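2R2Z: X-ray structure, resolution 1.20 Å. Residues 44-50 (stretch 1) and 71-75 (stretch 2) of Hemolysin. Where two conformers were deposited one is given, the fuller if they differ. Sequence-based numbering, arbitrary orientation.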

ATOM      1  N   THR A  44      -5.989   4.094  -6.687  1.00 10.03           N
ATOM      2  CA  THR A  44      -5.931   3.783  -5.258  1.00  9.49           C
ATOM      3  C   THR A  44      -4.698   2.971  -4.897  1.00  8.91           C
ATOM      4  O   THR A  44      -4.074   2.342  -5.759  1.00  8.97           O
ATOM      5  CB  THR A  44      -7.172   3.003  -4.786  1.00 10.61           C
ATOM      6  OG1 THR A  44      -7.138   1.689  -5.349  1.00 11.01           O
ATOM      7  CG2 THR A  44      -8.467   3.704  -5.200  1.00 12.31           C
HETATM    8  N   MSE A  45      -4.378   2.975  -3.607  1.00  8.01           N
HETATM    9  CA  MSE A  45      -3.253   2.195  -3.101  1.00  8.55           C
HETATM   10  C   MSE A  45      -3.476   0.701  -3.218  1.00  8.86           C
HETATM   11  O   MSE A  45      -2.527  -0.032  -3.473  1.00  8.48           O
HETATM   12  CB  MSE A  45      -2.895   2.590  -1.669  1.00  8.58           C
HETATM   13  CG  MSE A  45      -2.315   4.014  -1.583  1.00  9.13           C
HETATM   14 SE   MSE A  45      -0.672   4.245  -2.622  0.70 10.01          SE
HETATM   15  CE  MSE A  45       0.479   3.012  -1.639  1.00 10.80           C
ATOM     16  N   ALA A  46      -4.718   0.248  -3.087  1.00  8.83           N
ATOM     17  CA  ALA A  46      -5.023  -1.167  -3.353  1.00  9.48           C
ATOM     18  C   ALA A  46      -4.687  -1.544  -4.799  1.00  9.58           C
ATOM     19  O   ALA A  46      -4.048  -2.567  -5.067  1.00  9.95           O
ATOM     20  CB  ALA A  46      -6.489  -1.485  -3.076  1.00  9.78           C
ATOM     21  N   GLY A  47      -5.136  -0.722  -5.744  1.00  9.30           N
ATOM     22  CA  GLY A  47      -4.867  -0.967  -7.154  1.00  9.54           C
ATOM     23  C   GLY A  47      -3.377  -0.904  -7.418  1.00  9.10           C
ATOM     24  O   GLY A  47      -2.841  -1.702  -8.187  1.00  9.21           O
ATOM     25  N   TYR A  48      -2.692   0.045  -6.783  1.00  8.73           N
ATOM     26  CA  TYR A  48      -1.253   0.198  -6.954  1.00  8.46           C
ATOM     27  C   TYR A  48      -0.522  -1.090  -6.567  1.00  8.57           C
ATOM     28  O   TYR A  48       0.274  -1.631  -7.346  1.00  8.37           O
ATOM     29  CB  TYR A  48      -0.765   1.380  -6.108  1.00  8.43           C
ATOM     30  CG  TYR A  48       0.715   1.651  -6.267  1.00  8.16           C
ATOM     31  CD1 TYR A  48       1.176   2.570  -7.215  1.00  8.91           C
ATOM     32  CD2 TYR A  48       1.650   0.970  -5.492  1.00  7.94           C
ATOM     33  CE1 TYR A  48       2.541   2.792  -7.371  1.00  8.69           C
ATOM     34  CE2 TYR A  48       3.011   1.176  -5.656  1.00  8.21           C
ATOM     35  CZ  TYR A  48       3.452   2.089  -6.584  1.00  8.18           C
ATOM     36  OH  TYR A  48       4.806   2.276  -6.691  1.00  8.62           O
ATOM     37  N   LEU A  49      -0.769  -1.576  -5.362  1.00  8.14           N
ATOM     38  CA  LEU A  49      -0.005  -2.716  -4.881  1.00  8.48           C
ATOM     39  C   LEU A  49      -0.352  -3.992  -5.636  1.00  8.70           C
ATOM     40  O   LEU A  49       0.538  -4.764  -5.974  1.00  8.55           O
ATOM     41  CB  LEU A  49      -0.131  -2.884  -3.366  1.00  8.75           C
ATOM     42  CG  LEU A  49       0.688  -4.041  -2.772  1.00  9.31           C
ATOM     43  CD1 LEU A  49       2.189  -3.941  -3.118  1.00  9.43           C
ATOM     44  CD2 LEU A  49       0.531  -4.116  -1.262  1.00  9.41           C
ATOM     45  N   ILE A  50      -1.638  -4.213  -5.894  0.50  8.57           N
ATOM     46  CA  ILE A  50      -2.051  -5.383  -6.661  0.50  9.87           C
ATOM     47  C   ILE A  50      -1.361  -5.399  -8.031  0.50  9.76           C
ATOM     48  O   ILE A  50      -0.792  -6.414  -8.436  0.50 10.58           O
ATOM     49  CB  ILE A  50      -3.597  -5.458  -6.793  0.50  9.96           C
ATOM     50  CG1 ILE A  50      -4.251  -5.827  -5.446  0.50  9.85           C
ATOM     51  CG2 ILE A  50      -4.017  -6.419  -7.933  0.50 10.11           C
ATOM     52  CD1 ILE A  50      -3.778  -7.142  -4.804  0.50 10.56           C
ATOM     53  N   LYS A  71       8.533   0.070   1.562  1.00  9.24           N
ATOM     54  CA  LYS A  71       8.096  -1.294   1.362  1.00  8.82           C
ATOM     55  C   LYS A  71       6.598  -1.344   1.635  1.00  8.10           C
ATOM     56  O   LYS A  71       6.136  -0.912   2.701  1.00  9.27           O
ATOM     57  CB  LYS A  71       8.845  -2.262   2.269  1.00 10.32           C
ATOM     58  CG  LYS A  71       8.404  -3.703   2.041  1.00 13.09           C
ATOM     59  CD  LYS A  71       9.312  -4.719   2.695  1.00 18.44           C
ATOM     60  CE  LYS A  71       8.847  -5.025   4.074  1.00 22.48           C
ATOM     61  NZ  LYS A  71       9.211  -3.937   4.984  1.00 25.94           N
ATOM     62  N   LEU A  72       5.847  -1.867   0.664  1.00  7.38           N
ATOM     63  CA  LEU A  72       4.388  -1.999   0.761  1.00  7.79           C
ATOM     64  C   LEU A  72       4.054  -3.478   0.896  1.00  8.08           C
ATOM     65  O   LEU A  72       4.490  -4.274   0.068  1.00  9.61           O
ATOM     66  CB  LEU A  72       3.740  -1.459  -0.506  1.00  8.50           C
ATOM     67  CG  LEU A  72       3.957   0.019  -0.808  1.00  8.94           C
ATOM     68  CD1 LEU A  72       3.383   0.323  -2.192  1.00 12.01           C
ATOM     69  CD2 LEU A  72       3.316   0.898   0.243  1.00 11.15           C
ATOM     70  N   THR A  73       3.282  -3.827   1.909  1.00  8.01           N
ATOM     71  CA  THR A  73       2.924  -5.221   2.145  1.00  8.14           C
ATOM     72  C   THR A  73       1.420  -5.354   2.112  1.00  8.01           C
ATOM     73  O   THR A  73       0.698  -4.498   2.618  1.00  8.54           O
ATOM     74  CB  THR A  73       3.462  -5.700   3.513  1.00  9.31           C
ATOM     75  OG1 THR A  73       4.885  -5.550   3.528  1.00  9.93           O
ATOM     76  CG2 THR A  73       3.094  -7.153   3.781  1.00 11.73           C
ATOM     77  N   ALA A  74       0.921  -6.436   1.525  1.00  8.22           N
ATOM     78  CA  ALA A  74      -0.506  -6.699   1.520  1.00  9.67           C
ATOM     79  C   ALA A  74      -0.861  -7.270   2.883  1.00 10.23           C
ATOM     80  O   ALA A  74      -0.677  -8.476   3.124  1.00 11.69           O
ATOM     81  CB  ALA A  74      -0.840  -7.703   0.406  1.00 10.79           C
ATOM     82  N   GLU A  75      -1.391  -6.430   3.768  1.00  9.49           N
ATOM     83  CA  GLU A  75      -1.598  -6.825   5.152  1.00 10.90           C
ATOM     84  C   GLU A  75      -2.895  -7.579   5.380  1.00 10.42           C
ATOM     85  O   GLU A  75      -2.934  -8.508   6.180  1.00 10.79           O
ATOM     86  CB  GLU A  75      -1.529  -5.600   6.056  1.00 10.87           C
ATOM     87  CG  GLU A  75      -1.376  -5.964   7.509  1.00 15.01           C
ATOM     88  CD  GLU A  75      -0.101  -6.775   7.793  1.00 15.42           C
ATOM     89  OE1 GLU A  75       0.938  -6.651   7.089  1.00 17.61           O
ATOM     90  OE2 GLU A  75      -0.134  -7.560   8.730  1.00 15.32           O
TER

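A helix can pack on a strand through apolar side chains alone, with no hydrogen bond passing between them, and this fragment of a hemolysin is a compact example. Thr44 touches nothing on the strand; it serves the helix instead, capping its N terminus by accepting from Gly47 N at OG1 (3.2 Å), while its carbonyl O receives Tyr48 N at 2.9 Å. Met45, present as selenomethionine, sets off sideways, yet three successive m torsions curl the side chain so that CE comes within 4.0 Å of Leu72 CD1. Ala46 and Gly47 lie out of reach of the strand. One turn on from Thr44, Tyr48 also leaves the backbone sideways, and its ring extends until CE2 lies 3.6 Å from the same Leu72 CD1, an oblique approach. Leu49 points directly toward the strand and is the helical residue most covered by it. Leu49 CD1 packs 3.9 Å from Leu72 CB; Leu49 CD2 also touches Leu72 (4.2 Å to Leu72 CB) and extends further along the strand, 3.6 Å from Ala74 N and 4.2 Å from Ala74 CB. Strand alternation suits this arrangement, for Leu72 and Ala74 point toward the helix and Thr73 away. The axes cross at 102°, and the contact centres on Leu49 and Leu72.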